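Local coordinates for protein ORF14 (Streptomyces clavuligerus, PDB 2WPW) that binds acetyl-CoA and, as a tandem GCN5-related N-acetyltransferase, probably transfers acyl groups from it to an acceptor, at residues 178-183 / 240-245; 249-254 / 268-273; 262-267 / 297-302. All coordinates share one frame; numbering follows the deposited sequence.

Interaction 1: 178-183 / 240-245; sequences AGYSLV and AVHDAT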
loop_
_atom_site.group_PDB
_atom_site.type_symbol
_atom_site.label_atom_id
_atom_site.label_comp_id
_atom_site.label_asym_id
_atom_site.label_seq_id
_atom_site.Cartn_x
_atom_site.Cartn_y
_atom_site.Cartn_z
ATOM N N ALA A 178 -4.537 30.504 -15.135
ATOM C CA ALA A 178 -5.542 31.527 -14.747
ATOM C C ALA A 178 -6.834 30.904 -14.178
ATOM O O ALA A 178 -7.292 29.876 -14.696
ATOM C CB ALA A 178 -5.855 32.489 -15.933
ATOM N N GLY A 179 -7.395 31.490 -13.115
ATOM C CA GLY A 179 -8.680 31.049 -12.604
ATOM C C GLY A 179 -8.607 30.062 -11.453
ATOM O O GLY A 179 -9.618 29.836 -10.751
ATOM N N TYR A 180 -7.410 29.513 -11.210
ATOM C CA TYR A 180 -7.189 28.486 -10.175
ATOM C C TYR A 180 -6.197 28.991 -9.119
ATOM O O TYR A 180 -5.348 29.791 -9.454
ATOM C CB TYR A 180 -6.623 27.202 -10.847
ATOM C CG TYR A 180 -7.588 26.529 -11.816
ATOM C CD1 TYR A 180 -7.687 26.932 -13.148
ATOM C CD2 TYR A 180 -8.415 25.520 -11.385
ATOM C CE1 TYR A 180 -8.588 26.338 -14.014
ATOM C CE2 TYR A 180 -9.295 24.931 -12.208
ATOM C CZ TYR A 180 -9.395 25.324 -13.530
ATOM O OH TYR A 180 -10.316 24.637 -14.329
ATOM N N SER A 181 -6.277 28.490 -7.877
ATOM C CA SER A 181 -5.293 28.734 -6.801
ATOM C C SER A 181 -4.834 27.416 -6.174
ATOM O O SER A 181 -5.557 26.417 -6.236
ATOM C CB SER A 181 -5.931 29.506 -5.649
ATOM O OG SER A 181 -6.645 30.600 -6.109
ATOM N N LEU A 182 -3.701 27.375 -5.502
ATOM C CA LEU A 182 -3.366 26.117 -4.832
ATOM C C LEU A 182 -3.692 26.174 -3.357
ATOM O O LEU A 182 -3.669 27.242 -2.758
ATOM C CB LEU A 182 -1.902 25.808 -4.999
ATOM C CG LEU A 182 -1.575 25.678 -6.479
ATOM C CD1 LEU A 182 -0.049 25.385 -6.772
ATOM C CD2 LEU A 182 -2.510 24.611 -7.025
ATOM N N VAL A 183 -3.994 25.033 -2.757
ATOM C CA VAL A 183 -4.139 24.941 -1.277
ATOM C C VAL A 183 -3.369 23.677 -0.802
ATOM O O VAL A 183 -3.072 22.813 -1.611
ATOM C CB VAL A 183 -5.580 24.781 -0.878
ATOM C CG1 VAL A 183 -6.375 25.974 -1.319
ATOM C CG2 VAL A 183 -6.142 23.522 -1.556
ATOM N N ALA A 240 -5.956 21.890 -5.927
ATOM C CA ALA A 240 -6.195 23.000 -6.867
ATOM C C ALA A 240 -7.656 23.505 -6.805
ATOM O O ALA A 240 -8.592 22.740 -7.002
ATOM C CB ALA A 240 -5.776 22.624 -8.271
ATOM N N VAL A 241 -7.843 24.785 -6.501
ATOM C CA VAL A 241 -9.217 25.340 -6.380
ATOM C C VAL A 241 -9.577 26.228 -7.561
ATOM O O VAL A 241 -8.758 27.038 -8.034
ATOM C CB VAL A 241 -9.474 26.138 -5.066
ATOM C CG1 VAL A 241 -10.872 26.734 -5.081
ATOM C CG2 VAL A 241 -9.325 25.263 -3.806
ATOM N N HIS A 242 -10.783 26.056 -8.081
ATOM C CA HIS A 242 -11.282 26.990 -9.145
ATOM C C HIS A 242 -11.905 28.227 -8.520
ATOM O O HIS A 242 -12.950 28.120 -7.899
ATOM C CB HIS A 242 -12.345 26.313 -10.011
ATOM C CG HIS A 242 -12.797 27.145 -11.158
ATOM N ND1 HIS A 242 -14.093 27.610 -11.273
ATOM C CD2 HIS A 242 -12.127 27.618 -12.236
ATOM C CE1 HIS A 242 -14.209 28.321 -12.385
ATOM N NE2 HIS A 242 -13.028 28.345 -12.985
ATOM N N ASP A 243 -11.274 29.378 -8.684
ATOM C CA ASP A 243 -11.581 30.550 -7.847
ATOM C C ASP A 243 -13.018 31.052 -7.973
ATOM O O ASP A 243 -13.721 31.240 -6.965
ATOM C CB ASP A 243 -10.586 31.687 -8.134
ATOM C CG ASP A 243 -9.137 31.361 -7.650
ATOM O OD1 ASP A 243 -8.171 31.742 -8.360
ATOM O OD2 ASP A 243 -8.964 30.744 -6.560
ATOM N N ALA A 244 -13.456 31.269 -9.210
ATOM C CA ALA A 244 -14.833 31.733 -9.499
ATOM C C ALA A 244 -15.940 30.791 -8.977
ATOM O O ALA A 244 -17.036 31.253 -8.629
ATOM C CB ALA A 244 -15.000 31.968 -10.990
ATOM N N THR A 245 -15.674 29.489 -8.870
ATOM C CA THR A 245 -16.695 28.634 -8.280
ATOM C C THR A 245 -16.327 28.144 -6.897
ATOM O O THR A 245 -17.145 27.623 -6.195
ATOM C CB THR A 245 -17.018 27.429 -9.149
ATOM O OG1 THR A 245 -15.804 26.717 -9.422
ATOM C CG2 THR A 245 -17.671 27.867 -10.502
#

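Interaction 2: 249-254 / 268-273; sequences AGYTSV and MTVVHR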
loop_
_atom_site.group_PDB
_atom_site.type_symbol
_atom_site.label_atom_id
_atom_site.label_comp_id
_atom_site.label_asym_id
_atom_site.label_seq_id
_atom_site.Cartn_x
_atom_site.Cartn_y
_atom_site.Cartn_z
ATOM N N ALA A 249 -10.746 21.561 -7.733
ATOM C CA ALA A 249 -10.505 21.064 -9.084
ATOM C C ALA A 249 -9.737 19.728 -9.145
ATOM O O ALA A 249 -9.820 19.004 -10.147
ATOM C CB ALA A 249 -9.770 22.076 -9.889
ATOM N N GLY A 250 -8.968 19.424 -8.106
ATOM C CA GLY A 250 -8.061 18.266 -8.136
ATOM C C GLY A 250 -7.225 18.265 -6.865
ATOM O O GLY A 250 -7.156 19.285 -6.172
ATOM N N TYR A 251 -6.644 17.123 -6.507
ATOM C CA TYR A 251 -5.584 17.142 -5.519
ATOM C C TYR A 251 -4.656 15.951 -5.717
ATOM O O TYR A 251 -4.900 15.084 -6.560
ATOM C CB TYR A 251 -6.166 17.086 -4.124
ATOM C CG TYR A 251 -6.811 15.766 -3.880
ATOM C CD1 TYR A 251 -7.916 15.345 -4.626
ATOM C CD2 TYR A 251 -6.298 14.910 -2.925
ATOM C CE1 TYR A 251 -8.488 14.093 -4.393
ATOM C CE2 TYR A 251 -6.852 13.667 -2.692
ATOM C CZ TYR A 251 -7.933 13.257 -3.405
ATOM O OH TYR A 251 -8.442 11.993 -3.094
ATOM N N THR A 252 -3.610 15.914 -4.899
ATOM C CA THR A 252 -2.664 14.841 -4.917
ATOM C C THR A 252 -2.085 14.586 -3.499
ATOM O O THR A 252 -2.257 15.404 -2.588
ATOM C CB THR A 252 -1.541 15.183 -5.845
ATOM O OG1 THR A 252 -0.792 14.011 -6.083
ATOM C CG2 THR A 252 -0.603 16.219 -5.217
ATOM N N SER A 253 -1.413 13.457 -3.287
ATOM C CA SER A 253 -0.843 13.261 -1.974
ATOM C C SER A 253 0.437 12.445 -1.956
ATOM O O SER A 253 0.785 11.753 -2.945
ATOM C CB SER A 253 -1.884 12.635 -1.036
ATOM O OG SER A 253 -2.084 11.287 -1.334
ATOM N N VAL A 254 1.095 12.500 -0.797
ATOM C CA VAL A 254 2.311 11.772 -0.485
ATOM C C VAL A 254 2.249 11.421 0.999
ATOM O O VAL A 254 1.841 12.240 1.838
ATOM C CB VAL A 254 3.566 12.617 -0.728
ATOM C CG1 VAL A 254 4.812 11.965 -0.005
ATOM C CG2 VAL A 254 3.805 12.778 -2.223
HETATM N N MSE A 268 -2.245 8.710 -5.338
HETATM C CA MSE A 268 -3.001 9.043 -6.570
HETATM C C MSE A 268 -3.124 10.548 -6.801
HETATM O O MSE A 268 -3.120 11.323 -5.863
HETATM C CB MSE A 268 -4.384 8.451 -6.446
HETATM C CG MSE A 268 -4.587 7.079 -7.155
HETATM SE SE MSE A 268 -2.890 6.200 -7.873
HETATM C CE MSE A 268 -3.594 5.803 -9.705
ATOM N N THR A 269 -3.195 10.952 -8.065
ATOM C CA THR A 269 -3.516 12.319 -8.439
ATOM C C THR A 269 -4.887 12.332 -9.095
ATOM O O THR A 269 -5.119 11.639 -10.064
ATOM C CB THR A 269 -2.487 12.889 -9.415
ATOM O OG1 THR A 269 -1.203 12.983 -8.768
ATOM C CG2 THR A 269 -2.888 14.265 -9.880
ATOM N N VAL A 270 -5.819 13.097 -8.558
ATOM C CA VAL A 270 -7.153 13.156 -9.115
ATOM C C VAL A 270 -7.477 14.533 -9.682
ATOM O O VAL A 270 -7.261 15.577 -9.032
ATOM C CB VAL A 270 -8.174 12.823 -8.022
ATOM C CG1 VAL A 270 -9.617 12.763 -8.593
ATOM C CG2 VAL A 270 -7.848 11.495 -7.421
ATOM N N VAL A 271 -8.031 14.563 -10.880
ATOM C CA VAL A 271 -8.503 15.820 -11.437
ATOM C C VAL A 271 -9.973 15.706 -11.903
ATOM O O VAL A 271 -10.339 14.825 -12.685
ATOM C CB VAL A 271 -7.586 16.302 -12.586
ATOM C CG1 VAL A 271 -8.122 17.583 -13.225
ATOM C CG2 VAL A 271 -6.166 16.530 -12.079
ATOM N N HIS A 272 -10.813 16.611 -11.417
ATOM C CA HIS A 272 -12.212 16.592 -11.782
ATOM C C HIS A 272 -12.475 16.684 -13.287
ATOM O O HIS A 272 -11.892 17.526 -13.978
ATOM C CB HIS A 272 -12.887 17.767 -11.127
ATOM C CG HIS A 272 -14.377 17.724 -11.213
ATOM N ND1 HIS A 272 -15.095 18.564 -12.036
ATOM C CD2 HIS A 272 -15.287 16.954 -10.564
ATOM C CE1 HIS A 272 -16.383 18.329 -11.879
ATOM N NE2 HIS A 272 -16.526 17.345 -11.006
ATOM N N ARG A 273 -13.406 15.866 -13.769
ATOM C CA ARG A 273 -13.831 15.874 -15.160
ATOM C C ARG A 273 -13.956 17.244 -15.813
ATOM O O ARG A 273 -13.660 17.370 -16.995
ATOM C CB ARG A 273 -15.147 15.108 -15.299
ATOM C CG ARG A 273 -14.951 13.574 -15.063
ATOM C CD ARG A 273 -16.232 12.732 -15.111
ATOM N NE ARG A 273 -17.047 12.964 -13.916
ATOM C CZ ARG A 273 -17.706 14.099 -13.669
ATOM N NH1 ARG A 273 -17.639 15.119 -14.529
ATOM N NH2 ARG A 273 -18.423 14.221 -12.556
HETATM O O HOH W 1 -4.550 10.653 -3.230
#

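Interaction 3: 262-267 / 297-302; sequences AYALQG and PEVRLV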
loop_
_atom_site.group_PDB
_atom_site.type_symbol
_atom_site.label_atom_id
_atom_site.label_comp_id
_atom_site.label_asym_id
_atom_site.label_seq_id
_atom_site.Cartn_x
_atom_site.Cartn_y
_atom_site.Cartn_z
ATOM N N ALA A 262 14.725 8.646 4.170
ATOM C CA ALA A 262 14.967 8.866 2.738
ATOM C C ALA A 262 13.813 8.461 1.769
ATOM O O ALA A 262 13.906 8.691 0.533
ATOM C CB ALA A 262 16.289 8.233 2.291
ATOM N N TYR A 263 12.763 7.837 2.323
ATOM C CA TYR A 263 11.727 7.159 1.515
ATOM C C TYR A 263 10.336 7.825 1.661
ATOM O O TYR A 263 9.987 8.324 2.727
ATOM C CB TYR A 263 11.573 5.740 1.991
ATOM C CG TYR A 263 12.669 4.814 1.562
ATOM C CD1 TYR A 263 12.504 3.981 0.460
ATOM C CD2 TYR A 263 13.849 4.729 2.284
ATOM C CE1 TYR A 263 13.472 3.157 0.089
ATOM C CE2 TYR A 263 14.825 3.881 1.898
ATOM C CZ TYR A 263 14.628 3.108 0.801
ATOM O OH TYR A 263 15.594 2.230 0.391
ATOM N N ALA A 264 9.534 7.788 0.599
ATOM C CA ALA A 264 8.184 8.319 0.686
ATOM C C ALA A 264 7.278 7.584 -0.323
ATOM O O ALA A 264 7.782 6.899 -1.249
ATOM C CB ALA A 264 8.167 9.829 0.453
ATOM N N LEU A 265 5.964 7.745 -0.151
ATOM C CA LEU A 265 5.036 7.078 -1.035
ATOM C C LEU A 265 4.190 8.057 -1.816
ATOM O O LEU A 265 3.502 8.922 -1.234
ATOM C CB LEU A 265 4.179 6.092 -0.250
ATOM C CG LEU A 265 3.005 5.395 -0.962
ATOM C CD1 LEU A 265 3.486 4.553 -2.070
ATOM C CD2 LEU A 265 2.294 4.491 0.048
ATOM N N GLN A 266 4.224 7.953 -3.137
ATOM C CA GLN A 266 3.489 8.936 -3.939
ATOM C C GLN A 266 2.087 8.412 -4.139
ATOM O O GLN A 266 1.947 7.313 -4.669
ATOM C CB GLN A 266 4.154 9.094 -5.309
ATOM C CG GLN A 266 3.198 9.578 -6.347
ATOM C CD GLN A 266 3.044 11.032 -6.245
ATOM O OE1 GLN A 266 3.889 11.789 -6.714
ATOM N NE2 GLN A 266 1.981 11.466 -5.605
ATOM N N GLY A 267 1.055 9.143 -3.719
ATOM C CA GLY A 267 -0.315 8.613 -3.863
ATOM C C GLY A 267 -0.950 8.961 -5.211
ATOM O O GLY A 267 -0.288 9.481 -6.128
ATOM N N PRO A 297 13.393 17.115 3.934
ATOM C CA PRO A 297 14.579 17.366 3.106
ATOM C C PRO A 297 15.416 16.097 2.780
ATOM O O PRO A 297 16.078 16.065 1.750
ATOM C CB PRO A 297 15.385 18.385 3.943
ATOM C CG PRO A 297 14.949 18.146 5.359
ATOM C CD PRO A 297 13.535 17.655 5.309
ATOM N N GLU A 298 15.368 15.058 3.608
ATOM C CA GLU A 298 16.138 13.824 3.316
ATOM C C GLU A 298 15.496 12.873 2.325
ATOM O O GLU A 298 16.111 11.854 1.960
ATOM C CB GLU A 298 16.407 13.042 4.568
ATOM C CG GLU A 298 17.658 13.509 5.220
ATOM C CD GLU A 298 17.683 13.147 6.663
ATOM O OE1 GLU A 298 17.974 11.979 7.004
ATOM O OE2 GLU A 298 17.388 14.044 7.460
ATOM N N VAL A 299 14.267 13.177 1.895
ATOM C CA VAL A 299 13.614 12.307 0.942
ATOM C C VAL A 299 14.360 12.275 -0.372
ATOM O O VAL A 299 14.700 13.310 -0.955
ATOM C CB VAL A 299 12.174 12.671 0.678
ATOM C CG1 VAL A 299 11.699 11.898 -0.499
ATOM C CG2 VAL A 299 11.329 12.295 1.846
ATOM N N ARG A 300 14.592 11.072 -0.845
ATOM C CA ARG A 300 15.351 10.845 -2.045
ATOM C C ARG A 300 14.598 9.799 -2.902
ATOM O O ARG A 300 14.628 9.841 -4.146
ATOM C CB ARG A 300 16.706 10.321 -1.633
ATOM C CG ARG A 300 17.883 11.208 -1.914
ATOM C CD ARG A 300 17.841 12.613 -1.306
ATOM N NE ARG A 300 18.431 13.467 -2.317
ATOM C CZ ARG A 300 17.827 14.514 -2.883
ATOM N NH1 ARG A 300 16.605 14.907 -2.477
ATOM N NH2 ARG A 300 18.473 15.197 -3.839
ATOM N N LEU A 301 13.903 8.872 -2.239
ATOM C CA LEU A 301 13.327 7.701 -2.954
ATOM C C LEU A 301 11.815 7.658 -2.834
ATOM O O LEU A 301 11.326 7.426 -1.748
ATOM C CB LEU A 301 13.944 6.388 -2.448
ATOM C CG LEU A 301 15.469 6.281 -2.594
ATOM C CD1 LEU A 301 16.014 5.008 -1.980
ATOM C CD2 LEU A 301 15.878 6.379 -4.041
ATOM N N VAL A 302 11.084 7.887 -3.938
ATOM C CA VAL A 302 9.612 7.964 -3.902
ATOM C C VAL A 302 8.999 6.856 -4.749
ATOM O O VAL A 302 9.426 6.611 -5.889
ATOM C CB VAL A 302 9.146 9.339 -4.388
ATOM C CG1 VAL A 302 7.590 9.531 -4.273
ATOM C CG2 VAL A 302 9.948 10.464 -3.628
#

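Interaction 1: 178-183 / 240-245
S181 and V241 face each other as an antiparallel hydrogen-bonded pair: S181 N donates a hydrogen bond to V241 O at 2.9 Å, and V241 N returns a nearly straight bond to S181 O at 2.8 Å. Just past the end of strand 234-242 a further backbone bond forms, D243 N donating to G179 O at 2.7 Å, almost along the C=O axis. G179 suits this position because, at its backbone angles, a CB would be jammed against the carbonyl oxygen of A178.

Among the polar side chains, S181 OG donates to D243 OD2. The modelled separation of 2.4 Å is shorter than such a bond should be, so its exact length is doubtful, though the hydroxyl and the carboxylate are paired. Within 240-245, H242 ND1 and T245 OG1 are hydrogen-bonded at 2.7 Å, and either could be the donor; this limits the imidazole's rotation.

The rings of Y180 and H242, a non-hydrogen-bonded pair, meet obliquely with planes at 59°. H242 CD2 sits 3.8 Å from Y180 CZ, over one face of the phenol and toward its rim; the imidazole reaches it with CG trans to the histidine's backbone N (chi1 -175°). Y180 OH is hydrogen-bonded to H275 ND1. Replacing this tyrosine with an alanine would probably leave H275 ND1 without its hydroxyl partner and open a gap beside H242 CD2.

Apolar groups complete the contact. The V183 and V241 side chains cross at about a right angle, V183 CG1 touching V241 CG2 at 3.9 Å, and both touch Y193 of helix 191-199, while L182 CD2 lies against the small CB of A240 on the face that meets helix 280-295. Strand 180-185, outermost at this end within the chain, pairs antiparallel with strand 234-242, which turns directly into strand 247-256, at the edge of the sheet of the second GNAT domain.

Interaction 2: 249-254 / 268-273
A249 O accepts from H272 N at 2.9 Å, and one step inward V270 N donates to Y251 O at 3.0 Å on a C=O...N angle of 173°. The return bond from Y251 N to V270 O is bent and weak, although these two residues form the hydrogen-bonded pair.

Two side-chain hydroxyls also meet across the strands: T252 OG1 and T269 OG1 lie 2.9 Å apart, hydrogen-bonded, and either could donate. T252 turns its hydroxyl across the ladder with OG1 trans to its own N (chi1 -167°), and threonine serves both places by offering a short polar arm on a branched carbon suited to a strand. A water bridges S253 OG and M268 O, donating to the carbonyl at 3.1 Å, so that it spans the strands.

Y251 and V270 lie side by side and point the same way; CE1 of the tyrosine ring rests obliquely against V270 CB at 3.9 Å, and L200 touches both residues. Opposite V271 stands G250, with the CA atoms of the pair only 4.1 Å apart; a side chain at G250 would run into V270 O, which explains the glycine. On the T252 and T269 face, N288 touches T252 and K285 touches T269, both from helix 280-295.

A249 and G250 together face A240 of the preceding strand, a classic beta bulge within strand 247-256. With strand 263-271 this strand forms the antiparallel beta hairpin of the second GNAT domain, its second arm leading on toward helix 280-295.

Interaction 3: 262-267 / 297-302
L301 lies alongside Y263, the two side chains pointing the same way: CB of the leucine sits over one face of the phenol ring, and L301 CD1 reaches Y263 CZ at 3.6 Å. A branched aliphatic chain suits the flat face of the ring, and W160 of strand 149-162 also touches the leucine. V302 CG1 packs on Q266 CB at 3.6 Å. V302 turns this methyl toward Q266 with CG1 trans to its N (chi1 -176°). The small A264 meets V299 CG1 at 4.2 Å from its CB.

Backbone bonds set this register. A262 O is gripped twice: L301 N donates at 2.8 Å, closely in line with the carbonyl, whereas R300 N, also 2.8 Å away, comes from above the carbonyl plane. Two residues on, A264 N donates to L301 O at 3.0 Å.

Further out, R300 folds back so that its NH1 hydrogen-bonds V299 O at 2.9 Å, while its NE makes a salt bridge with D164; the arginine thereby ties the turn before strand 301-307 to the residues just after strand 149-162. Strands 263-271 and 301-307 run parallel with helix 280-295 between them in the chain, the beta-alpha-beta crossover that forms the core of the GNAT fold.

Interactions 1, 2 and 3 follow one another across neighbouring strands of the second GNAT domain, from the outermost strand 180-185 inward. Interactions 1 and 2, with centres about 13 Å apart, meet where A240 N lies 2.9 Å from G250 O, a probable hydrogen bond, and Y180 CE2 packs on A249 CB at 3.7 Å. Interactions 2 and 3, centres about 19 Å apart, share strand 263-271, and S253 O probably accepts from G267 N at 2.7 Å. Interactions 1 and 3 do not touch, their nearest atoms being about 13 Å apart. All three lie away from the acetyl-CoA site seen around L90, V92, R98, R99, G100, G102 and R103 in the other GNAT domain.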